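Local atomic coordinates of phenazine biosynthesis protein PhzF family (PDB entry 1S7J), a protein that probably acts as an isomerase of the PhzF family, whose members share the two-lobed diaminopimelate epimerase fold. Residues Y6-F11 against T75-F80; V175-S180 against R189-K194; N209-W214 against N242-G247. All coordinates share one frame; numbering follows the deposited sequence.

Contact 1: residues Y6-F11 against T75-F80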
# COMPACT_ATOMS: atom_id res chain seq x y z
N TYR A 6 4.28 -7.73 -15.98
CA TYR A 6 5.42 -7.29 -15.20
C TYR A 6 5.15 -7.59 -13.75
O TYR A 6 4.00 -7.63 -13.32
CB TYR A 6 5.64 -5.77 -15.39
CG TYR A 6 5.90 -5.34 -16.83
CD1 TYR A 6 4.87 -5.38 -17.78
CD2 TYR A 6 7.17 -4.94 -17.24
CE1 TYR A 6 5.12 -5.03 -19.11
CE2 TYR A 6 7.42 -4.59 -18.56
CZ TYR A 6 6.40 -4.64 -19.49
OH TYR A 6 6.66 -4.32 -20.80
N ILE A 7 6.20 -7.89 -13.00
CA ILE A 7 6.08 -8.18 -11.58
C ILE A 7 6.99 -7.18 -10.95
O ILE A 7 8.20 -7.22 -11.15
CB ILE A 7 6.60 -9.59 -11.23
CG1 ILE A 7 5.90 -10.66 -12.06
CG2 ILE A 7 6.39 -9.85 -9.75
CD1 ILE A 7 4.42 -10.74 -11.85
N VAL A 8 6.43 -6.24 -10.21
CA VAL A 8 7.24 -5.23 -9.57
C VAL A 8 7.04 -5.15 -8.08
O VAL A 8 5.95 -5.42 -7.56
CB VAL A 8 7.05 -3.83 -10.25
CG1 VAL A 8 5.96 -3.89 -11.30
CG2 VAL A 8 6.78 -2.74 -9.23
N ASP A 9 8.13 -4.89 -7.38
CA ASP A 9 8.11 -4.73 -5.94
C ASP A 9 7.99 -3.22 -5.68
O ASP A 9 8.95 -2.47 -5.86
CB ASP A 9 9.40 -5.28 -5.33
CG ASP A 9 9.58 -6.78 -5.59
OD1 ASP A 9 10.74 -7.24 -5.58
OD2 ASP A 9 8.57 -7.48 -5.81
N ALA A 10 6.78 -2.78 -5.36
CA ALA A 10 6.51 -1.38 -5.10
C ALA A 10 7.08 -0.96 -3.74
O ALA A 10 6.96 -1.69 -2.77
CB ALA A 10 5.03 -1.11 -5.16
N PHE A 11 7.66 0.23 -3.70
CA PHE A 11 8.27 0.78 -2.49
C PHE A 11 9.55 0.07 -2.12
O PHE A 11 9.98 0.10 -0.96
CB PHE A 11 7.29 0.76 -1.30
CG PHE A 11 6.10 1.65 -1.49
CD1 PHE A 11 4.89 1.13 -1.93
CD2 PHE A 11 6.18 3.03 -1.24
CE1 PHE A 11 3.78 1.95 -2.11
CE2 PHE A 11 5.08 3.85 -1.42
CZ PHE A 11 3.88 3.31 -1.85
N THR A 75 -1.08 0.37 -7.75
CA THR A 75 -1.31 1.51 -8.60
C THR A 75 0.05 2.10 -8.93
O THR A 75 0.33 2.45 -10.08
CB THR A 75 -2.23 2.55 -7.90
OG1 THR A 75 -3.56 2.05 -7.86
CG2 THR A 75 -2.25 3.87 -8.65
N LEU A 76 0.92 2.16 -7.93
CA LEU A 76 2.26 2.66 -8.10
C LEU A 76 2.98 1.77 -9.10
O LEU A 76 3.71 2.24 -9.96
CB LEU A 76 2.99 2.65 -6.76
CG LEU A 76 4.41 3.22 -6.65
CD1 LEU A 76 4.68 3.61 -5.23
CD2 LEU A 76 5.45 2.22 -7.16
N ALA A 77 2.76 0.45 -8.96
CA ALA A 77 3.37 -0.53 -9.83
C ALA A 77 2.93 -0.34 -11.25
O ALA A 77 3.76 -0.32 -12.15
CB ALA A 77 3.02 -1.95 -9.35
N THR A 78 1.63 -0.20 -11.47
CA THR A 78 1.08 0.01 -12.81
C THR A 78 1.63 1.28 -13.41
O THR A 78 1.81 1.37 -14.63
CB THR A 78 -0.41 0.12 -12.78
OG1 THR A 78 -0.97 -1.07 -12.26
CG2 THR A 78 -0.95 0.35 -14.17
N ALA A 79 1.84 2.29 -12.58
CA ALA A 79 2.37 3.55 -13.02
C ALA A 79 3.82 3.33 -13.45
O ALA A 79 4.23 3.76 -14.54
CB ALA A 79 2.32 4.57 -11.87
N PHE A 80 4.58 2.68 -12.58
CA PHE A 80 5.97 2.37 -12.82
C PHE A 80 6.21 1.73 -14.18
O PHE A 80 7.10 2.14 -14.90
CB PHE A 80 6.49 1.46 -11.71
CG PHE A 80 7.83 0.84 -11.98
CD1 PHE A 80 9.00 1.51 -11.69
CD2 PHE A 80 7.91 -0.45 -12.52
CE1 PHE A 80 10.23 0.92 -11.92
CE2 PHE A 80 9.14 -1.04 -12.75
CZ PHE A 80 10.30 -0.36 -12.45

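Contact 2: residues V175-S180 against R189-K194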
# COMPACT_ATOMS: atom_id res chain seq x y z
N VAL A 175 -5.17 -3.25 11.46
CA VAL A 175 -4.49 -2.74 12.64
C VAL A 175 -3.16 -2.13 12.22
O VAL A 175 -2.39 -2.74 11.47
CB VAL A 175 -4.23 -3.88 13.67
CG1 VAL A 175 -3.35 -3.37 14.80
CG2 VAL A 175 -5.55 -4.41 14.21
N ILE A 176 -2.90 -0.93 12.68
CA ILE A 176 -1.68 -0.22 12.38
C ILE A 176 -0.91 -0.05 13.65
O ILE A 176 -1.50 0.15 14.71
CB ILE A 176 -1.97 1.18 11.79
CG1 ILE A 176 -2.83 1.07 10.52
CG2 ILE A 176 -0.66 1.90 11.48
CD1 ILE A 176 -3.23 2.41 9.93
N VAL A 177 0.40 -0.17 13.57
CA VAL A 177 1.28 -0.01 14.71
C VAL A 177 2.37 0.96 14.26
O VAL A 177 2.88 0.84 13.14
CB VAL A 177 1.89 -1.37 15.18
CG1 VAL A 177 0.79 -2.31 15.68
CG2 VAL A 177 2.65 -2.03 14.05
N THR A 178 2.72 1.91 15.12
CA THR A 178 3.72 2.92 14.78
C THR A 178 4.67 3.22 15.92
O THR A 178 4.51 2.70 17.03
CB THR A 178 3.04 4.26 14.40
OG1 THR A 178 1.68 4.04 14.00
CG2 THR A 178 3.78 4.92 13.28
N ALA A 179 5.65 4.08 15.65
CA ALA A 179 6.63 4.49 16.64
C ALA A 179 7.69 5.37 15.98
O ALA A 179 7.85 5.36 14.76
CB ALA A 179 7.28 3.29 17.29
N SER A 180 8.40 6.15 16.80
CA SER A 180 9.46 7.03 16.28
C SER A 180 10.56 6.20 15.63
O SER A 180 11.07 5.23 16.23
CB SER A 180 10.08 7.87 17.42
OG SER A 180 9.17 8.85 17.90
N ARG A 189 3.75 -0.87 10.55
CA ARG A 189 3.50 -2.25 10.09
C ARG A 189 1.99 -2.34 10.07
O ARG A 189 1.33 -1.80 10.95
CB ARG A 189 4.09 -3.29 11.06
CG ARG A 189 5.59 -3.43 10.98
CD ARG A 189 6.09 -4.48 11.93
NE ARG A 189 5.60 -5.82 11.61
CZ ARG A 189 5.97 -6.93 12.24
NH1 ARG A 189 5.47 -8.10 11.88
NH2 ARG A 189 6.83 -6.87 13.25
N THR A 190 1.43 -2.97 9.05
CA THR A 190 -0.01 -3.07 8.95
C THR A 190 -0.51 -4.50 8.83
O THR A 190 -0.04 -5.27 7.99
CB THR A 190 -0.56 -2.17 7.78
OG1 THR A 190 -0.13 -2.69 6.51
CG2 THR A 190 -0.06 -0.74 7.93
N PHE A 191 -1.45 -4.87 9.71
CA PHE A 191 -2.02 -6.22 9.72
C PHE A 191 -3.48 -6.20 9.31
O PHE A 191 -4.25 -5.36 9.78
CB PHE A 191 -1.90 -6.83 11.13
CG PHE A 191 -0.58 -6.56 11.81
CD1 PHE A 191 0.62 -7.04 11.28
CD2 PHE A 191 -0.54 -5.78 12.97
CE1 PHE A 191 1.84 -6.75 11.90
CE2 PHE A 191 0.68 -5.49 13.59
CZ PHE A 191 1.87 -5.98 13.05
N PHE A 192 -3.87 -7.13 8.46
CA PHE A 192 -5.26 -7.22 8.00
C PHE A 192 -5.78 -8.67 8.01
O PHE A 192 -6.20 -9.20 6.99
CB PHE A 192 -5.38 -6.65 6.58
CG PHE A 192 -5.02 -5.20 6.48
CD1 PHE A 192 -3.72 -4.81 6.13
CD2 PHE A 192 -5.97 -4.21 6.75
CE1 PHE A 192 -3.38 -3.45 6.06
CE2 PHE A 192 -5.63 -2.86 6.68
CZ PHE A 192 -4.34 -2.48 6.33
N PRO A 193 -5.77 -9.32 9.21
CA PRO A 193 -6.25 -10.71 9.31
C PRO A 193 -7.73 -10.85 8.98
O PRO A 193 -8.17 -11.93 8.55
CB PRO A 193 -5.95 -11.06 10.75
CG PRO A 193 -6.09 -9.76 11.45
CD PRO A 193 -5.38 -8.81 10.53
N LYS A 194 -8.50 -9.79 9.20
CA LYS A 194 -9.93 -9.82 8.90
C LYS A 194 -10.14 -10.00 7.39
O LYS A 194 -11.19 -10.47 6.95
CB LYS A 194 -10.60 -8.52 9.34
CG LYS A 194 -10.59 -8.28 10.83
CD LYS A 194 -11.54 -7.15 11.20
CE LYS A 194 -11.58 -6.92 12.70
NZ LYS A 194 -12.60 -5.90 13.09

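Contact 3: residues N209-W214 against N242-G247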
# COMPACT_ATOMS: atom_id res chain seq x y z
N ASN A 209 -3.82 7.76 7.84
CA ASN A 209 -3.90 7.89 9.30
C ASN A 209 -2.50 8.20 9.85
O ASN A 209 -2.34 9.03 10.74
CB ASN A 209 -4.39 6.58 9.94
CG ASN A 209 -5.82 6.21 9.53
OD1 ASN A 209 -6.65 7.08 9.26
ND2 ASN A 209 -6.10 4.90 9.53
N LEU A 210 -1.50 7.50 9.31
CA LEU A 210 -0.09 7.66 9.72
C LEU A 210 0.48 9.05 9.54
O LEU A 210 1.05 9.62 10.47
CB LEU A 210 0.81 6.67 8.96
CG LEU A 210 1.05 5.26 9.49
CD1 LEU A 210 1.47 5.35 10.93
CD2 LEU A 210 -0.19 4.43 9.37
N ILE A 211 0.44 9.55 8.30
CA ILE A 211 0.99 10.87 8.00
C ILE A 211 0.36 12.01 8.84
O ILE A 211 1.09 12.80 9.45
CB ILE A 211 0.94 11.17 6.46
CG1 ILE A 211 1.75 10.11 5.71
CG2 ILE A 211 1.54 12.55 6.16
CD1 ILE A 211 1.82 10.32 4.22
N PRO A 212 -0.98 12.12 8.86
CA PRO A 212 -1.59 13.18 9.66
C PRO A 212 -1.09 13.13 11.11
O PRO A 212 -0.62 14.14 11.65
CB PRO A 212 -3.07 12.83 9.58
CG PRO A 212 -3.20 12.32 8.20
CD PRO A 212 -2.00 11.40 8.09
N TYR A 213 -1.17 11.94 11.71
CA TYR A 213 -0.74 11.74 13.09
C TYR A 213 0.68 12.21 13.38
O TYR A 213 0.91 12.92 14.37
CB TYR A 213 -0.86 10.24 13.48
CG TYR A 213 -0.28 9.94 14.85
CD1 TYR A 213 1.08 9.68 15.00
CD2 TYR A 213 -1.07 10.00 16.00
CE1 TYR A 213 1.65 9.50 16.26
CE2 TYR A 213 -0.51 9.82 17.27
CZ TYR A 213 0.86 9.57 17.38
OH TYR A 213 1.45 9.41 18.61
N TRP A 214 1.63 11.76 12.57
CA TRP A 214 3.02 12.13 12.77
C TRP A 214 3.39 13.55 12.36
O TRP A 214 4.40 14.09 12.81
CB TRP A 214 3.94 11.10 12.12
CG TRP A 214 3.94 9.81 12.86
CD1 TRP A 214 3.22 8.69 12.57
CD2 TRP A 214 4.66 9.52 14.06
NE1 TRP A 214 3.46 7.71 13.51
CE2 TRP A 214 4.34 8.20 14.44
CE3 TRP A 214 5.56 10.25 14.86
CZ2 TRP A 214 4.88 7.58 15.58
CZ3 TRP A 214 6.10 9.64 16.00
CH2 TRP A 214 5.75 8.32 16.35
N ASN A 242 -5.91 18.88 3.80
CA ASN A 242 -6.91 17.90 3.43
C ASN A 242 -6.44 16.78 2.44
O ASN A 242 -7.27 16.15 1.76
CB ASN A 242 -8.14 18.59 2.85
CG ASN A 242 -9.43 18.01 3.40
OD1 ASN A 242 -9.62 17.96 4.62
ND2 ASN A 242 -10.32 17.55 2.51
N ARG A 243 -5.14 16.48 2.45
CA ARG A 243 -4.61 15.42 1.58
C ARG A 243 -3.16 15.10 1.96
O ARG A 243 -2.42 15.97 2.42
CB ARG A 243 -4.67 15.88 0.10
CG ARG A 243 -4.78 14.74 -0.92
CD ARG A 243 -6.13 14.03 -0.83
NE ARG A 243 -6.20 12.89 -1.74
CZ ARG A 243 -7.32 12.20 -2.01
NH1 ARG A 243 -7.28 11.17 -2.85
NH2 ARG A 243 -8.47 12.54 -1.44
N VAL A 244 -2.78 13.82 1.86
CA VAL A 244 -1.40 13.40 2.16
C VAL A 244 -0.79 12.72 0.94
O VAL A 244 -1.49 12.06 0.16
CB VAL A 244 -1.29 12.47 3.39
CG1 VAL A 244 -1.69 13.22 4.65
CG2 VAL A 244 -2.15 11.24 3.21
N ILE A 245 0.52 12.92 0.76
CA ILE A 245 1.25 12.36 -0.38
C ILE A 245 2.36 11.40 0.02
O ILE A 245 3.17 11.70 0.90
CB ILE A 245 1.92 13.49 -1.20
CG1 ILE A 245 0.91 14.58 -1.53
CG2 ILE A 245 2.55 12.91 -2.47
CD1 ILE A 245 -0.27 14.12 -2.36
N ILE A 246 2.37 10.22 -0.61
CA ILE A 246 3.43 9.24 -0.35
C ILE A 246 4.18 8.95 -1.64
O ILE A 246 3.56 8.74 -2.70
CB ILE A 246 2.88 7.89 0.23
CG1 ILE A 246 1.88 7.26 -0.73
CG2 ILE A 246 2.27 8.11 1.58
CD1 ILE A 246 1.33 5.95 -0.24
N GLY A 247 5.50 8.97 -1.57
CA GLY A 247 6.30 8.69 -2.74
C GLY A 247 7.21 7.51 -2.50
O GLY A 247 7.85 7.43 -1.45

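Contact 1: residues Y6-F11 against T75-F80
Val8, Ala10 and Phe11 meet one side of helix 72-85, offered by Leu76, Ala77 and Phe80. The strand runs over the helix at 123° between chain directions, with axes 8.1 Å apart. Ala10 and Ala77 have the nearest CA atoms, so small side chains lie where the backbones come closest.

Leu76 reaches two residues with its two methyls. Its CG is anti to the backbone N (chi1 -176°), which sends the branch toward the strand. Leu76 CD1 lies over one face of the Phe11 ring, displaced toward the rim. This is a CH-pi contact, and Leu76 CD1 is 3.7 Å from the centroid of the Phe11 ring. The other methyl, Leu76 CD2, packs on Ala10 CB at 3.9 Å. Phe11 is the first residue after the strand and has a left-handed backbone conformation. Its CB does not point at the helix, but the end of its ring does come near.

Val8 is shared between Ala77 and Phe80, about one turn apart. Val8 CG2 rests on Ala77 CB at 3.8 Å. Val8 CG1 also reaches Ala77 CB, at 4.0 Å, and meets Phe80 CD2 obliquely at 4.1 Å. The Val8 and Phe80 side chains pass each other in opposite directions. Val8 CG1 is modelled nearly eclipsing the backbone N (chi1 6°), so which way its methyls are turned is doubtful.

All these contacts are apolar. His73, one turn before Ala77, touches both Ala10 and Phe11. Strands 19-25 and 243-259 flank strand 2-10 through backbone hydrogen bonds. The Ala77 side chain is about 8 Å from that of Glu46, the predicted active-site residue. A helix packed inside a curled sheet is characteristic of each lobe of the diaminopimelate epimerase fold, and here helix 72-85 takes that place in the N-terminal lobe.

Contact 2: residues V175-S180 against R189-K194
Val177 CG1 and the backbone oxygen Val175 O approach the Phe191 ring obliquely. Val177 CG1 is 3.8 Å from Phe191 CE2, with the two side chains nearly at a right angle. Val175 CG1 sits 4.1 Å from Phe191 CD2. Leu166 of helix 163-168 also touches the Phe191 side chain.

Arg189 lies beside Val177 and points the same way, with Val177 CG2 3.5 Å from Arg189 CB. Its chain then bends at chi3 (64°) and leads away. The flat guanidinium makes a salt bridge with Glu199 and hydrogen bonds to the carbonyls of Val156 and Ile159. Ile176 and Thr190 occupy the other face of the sheet, where Thr190 OG1 bonds to Gln227.

The strands form an antiparallel hairpin. Val175 with Phe191 and Val177 with Arg189 are hydrogen-bonded pairs; Ile176 with Thr190 is a non-hydrogen-bonded pair. Phe191 N to Val175 O is 2.9 Å and nearly straight. Arg189 N to Val177 O is longer, 3.2 Å, and more bent.

The chemistry is divided. Backbone bonds fix the register, while Val175 and Phe191 pack on Leu166. The charge of the buried Arg189 is probably balanced by Glu199, with backbone carbonyls taking further N-H groups.

Contact 3: residues N209-W214 against N242-G247
Ile211 projects from helix 207-218 across Val244 and on to Ile246. The helix and strand 243-259 run nearly at right angles here, with 109° between chain directions and axes 8.7 Å apart. Ile211 and Val244 have the nearest CA atoms, and both side chains set out toward the opposite segment.

These two side chains pass each other in opposite directions. Ile211 CG2 lies 3.6 Å from Val244 CG1, and Ile211 CB is 3.8 Å from the same methyl. The longer branch of Ile211 is fully extended (chi2 -178°). That carries Ile211 CD1 past Val244 and along the strand. There it meets Ile246 CG2 at 3.5 Å, which is tight for two methyl groups. The Ile211 and Ile246 side chains meet at a slant. Ile211 CD1 also lies 3.8 Å from the backbone oxygen Ile245 O.

Pro212 adds a second surface beside Ile211. The Pro212 and Val244 side chains cross at about a right angle. Pro212 CD is 3.9 Å from Val244 CG1, so that methyl is touched by both Ile211 and Pro212. The proline nitrogen has no hydrogen to give to the preceding turn, and the helix is kinked at this residue.

Neighbouring elements extend the apolar layer. Ile211 also touches Cys237 and Val239 of strand 234-240, and Tyr117 touches both Pro212 and Val244. Strand 243-259 is hydrogen-bonded to strands 110-116 and 234-240 through its backbone.

This joins helix 207-218, the central helix of the C-terminal lobe in this fold, to the strands around it, away from the predicted active site. Only aliphatic carbons and one backbone oxygen meet, without charge or hydrogen bond between the segments. The association therefore rests on the fit of branched side chains and the exclusion of water.

Overall arrangement
The three contacts follow one another along the chain; none nests in or crosses another. Contact 1 comes first and closes a long loop of 63 residues, bringing helix 72-85 back to the N-terminal strand. Contact 2 closes a short hairpin with eight residues between its segments. Contact 3 closes a 27-residue loop and sets helix 207-218 against strand 243-259. Contacts 2 and 3 touch where Ile176 and Thr178 pack on Leu210, so the helix of contact 3 also lies on the hairpin. Contacts 1 and 3 touch through Phe11 and Ile246. Strand 243-259 pairs with strand 2-10 as well as with strands 110-116 and 234-240, and so runs between the two lobes.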